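Local coordinates for aspartate aminotransferase, cytoplasmic (Schizosaccharomyces pombe 972h-, PDB 6JPK), which catalyses the reversible, pyridoxal 5'-phosphate-dependent transfer of an amino group from L-aspartate to 2-oxoglutarate, giving oxaloacetate and L-glutamate, at the interface of chains A and B. Numbering follows the deposited sequence. Chains: chain A/B, Aspartate aminotransferase, cytoplasmic.

The interface of chains A and B. Residues chain A 61, 66, 298; chain B 61, 66, 298.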
loop_
_atom_site.group_PDB
_atom_site.type_symbol
_atom_site.label_atom_id
_atom_site.label_comp_id
_atom_site.label_asym_id
_atom_site.label_seq_id
_atom_site.Cartn_x
_atom_site.Cartn_y
_atom_site.Cartn_z
ATOM N N GLU A 61 -18.089 -3.626 -12.262
ATOM C CA GLU A 61 -17.336 -3.581 -13.512
ATOM C C GLU A 61 -18.206 -3.127 -14.679
ATOM O O GLU A 61 -17.691 -2.555 -15.644
ATOM C CB GLU A 61 -16.698 -4.945 -13.797
ATOM C CG GLU A 61 -17.571 -5.922 -14.577
ATOM C CD GLU A 61 -17.079 -7.362 -14.464
ATOM O OE1 GLU A 61 -16.029 -7.583 -13.812
ATOM O OE2 GLU A 61 -17.748 -8.270 -15.013
ATOM N N PHE A 66 -17.155 3.238 -14.204
ATOM C CA PHE A 66 -16.043 2.430 -13.721
ATOM C C PHE A 66 -14.757 2.818 -14.445
ATOM O O PHE A 66 -14.754 2.973 -15.667
ATOM C CB PHE A 66 -16.352 0.947 -13.930
ATOM C CG PHE A 66 -15.209 0.034 -13.587
ATOM C CD1 PHE A 66 -14.935 -0.282 -12.266
ATOM C CD2 PHE A 66 -14.410 -0.505 -14.584
ATOM C CE1 PHE A 66 -13.880 -1.124 -11.945
ATOM C CE2 PHE A 66 -13.347 -1.353 -14.264
ATOM C CZ PHE A 66 -13.090 -1.662 -12.948
ATOM N N TYR A 298 -9.729 -1.043 -6.225
ATOM C CA TYR A 298 -10.591 -2.152 -6.638
ATOM C C TYR A 298 -11.384 -2.730 -5.469
ATOM O O TYR A 298 -12.609 -2.872 -5.543
ATOM C CB TYR A 298 -9.742 -3.239 -7.297
ATOM C CG TYR A 298 -10.468 -4.542 -7.580
ATOM C CD1 TYR A 298 -11.263 -4.688 -8.704
ATOM C CD2 TYR A 298 -10.326 -5.635 -6.729
ATOM C CE1 TYR A 298 -11.917 -5.891 -8.978
ATOM C CE2 TYR A 298 -10.971 -6.835 -6.987
ATOM C CZ TYR A 298 -11.761 -6.959 -8.115
ATOM O OH TYR A 298 -12.404 -8.148 -8.370
ATOM N N GLU B 61 -10.304 -12.184 -14.497
ATOM C CA GLU B 61 -11.415 -12.465 -13.597
ATOM C C GLU B 61 -12.222 -13.680 -14.029
ATOM O O GLU B 61 -12.840 -14.326 -13.177
ATOM C CB GLU B 61 -12.310 -11.229 -13.466
ATOM C CG GLU B 61 -11.550 -10.015 -12.912
ATOM C CD GLU B 61 -12.448 -8.959 -12.286
ATOM O OE1 GLU B 61 -13.013 -9.213 -11.196
ATOM O OE2 GLU B 61 -12.580 -7.867 -12.882
ATOM N N PHE B 66 -9.187 -17.835 -10.415
ATOM C CA PHE B 66 -9.155 -16.467 -9.915
ATOM C C PHE B 66 -9.663 -16.396 -8.476
ATOM O O PHE B 66 -10.679 -17.003 -8.129
ATOM C CB PHE B 66 -9.998 -15.551 -10.795
ATOM C CG PHE B 66 -10.076 -14.139 -10.280
ATOM C CD1 PHE B 66 -8.968 -13.307 -10.342
ATOM C CD2 PHE B 66 -11.246 -13.655 -9.710
ATOM C CE1 PHE B 66 -9.027 -12.004 -9.863
ATOM C CE2 PHE B 66 -11.310 -12.353 -9.225
ATOM C CZ PHE B 66 -10.203 -11.526 -9.304
ATOM N N TYR B 298 -4.979 -7.015 -7.734
ATOM C CA TYR B 298 -5.773 -6.834 -8.957
ATOM C C TYR B 298 -4.944 -6.250 -10.097
ATOM O O TYR B 298 -4.882 -6.820 -11.196
ATOM C CB TYR B 298 -6.980 -5.941 -8.660
ATOM C CG TYR B 298 -7.833 -5.543 -9.859
ATOM C CD1 TYR B 298 -7.828 -4.231 -10.330
ATOM C CD2 TYR B 298 -8.666 -6.453 -10.486
ATOM C CE1 TYR B 298 -8.612 -3.842 -11.398
ATOM C CE2 TYR B 298 -9.461 -6.078 -11.569
ATOM C CZ TYR B 298 -9.432 -4.761 -12.016
ATOM O OH TYR B 298 -10.210 -4.346 -13.087
#
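The first turns of helix 297-308 of chain A and helix 297-307 of chain B meet at A:Tyr298 and B:Tyr298, while the C-terminal ends of the two 51-62 helices and the loops after them bring up A:Glu61, A:Phe66, B:Glu61 and B:Phe66. The tyrosine rings lie face to face, their planes 8° apart and their centroids separated by 4.0 Å, yet their long axes cross at about a right angle, which sends the hydroxyls in different directions. Tyrosine suits this place because its flat face gives apolar packing, with A:Tyr298 CE1 3.6 Å from B:Tyr298 CE2, while its tip stays polar. Each hydroxyl comes up to the partner's phenylalanine in van der Waals contact: B:Tyr298 OH lies in plane at the ring edge, 3.9 Å from A:Phe66 CZ, and A:Tyr298 OH is 4.1 Å from B:Phe66 CZ. Phenylalanine is a rigid, uncharged filler whose slightly positive C-H edge can face a phenol oxygen. A:Tyr298 OH also donates a 3.1 Å hydrogen bond to the carboxylate OE1 of B:Glu61, from above the carboxylate plane; B:Glu61 is poorly ordered, so the restraint is probably modest. CG of B:Glu61 is anti to the carbonyl carbon (chi1 -60°), whereas CG of A:Glu61 lies between backbone N and carbonyl carbon (chi1 88°), and its OE1 stays 6.7 Å from B:Tyr298 OH, without the twin bond. Glutamate's long, flexible chain allows such reach from a helix end, while its CA packs over its own Phe66 ring. A:Glu61 OE1 lies 3.6 Å from B:Glu61 OE2, an uncertain spacing given the disorder; if real, it might disfavour both being ionised. The patch forms a small, central part of the homodimer interface, where helix starts and ends converge.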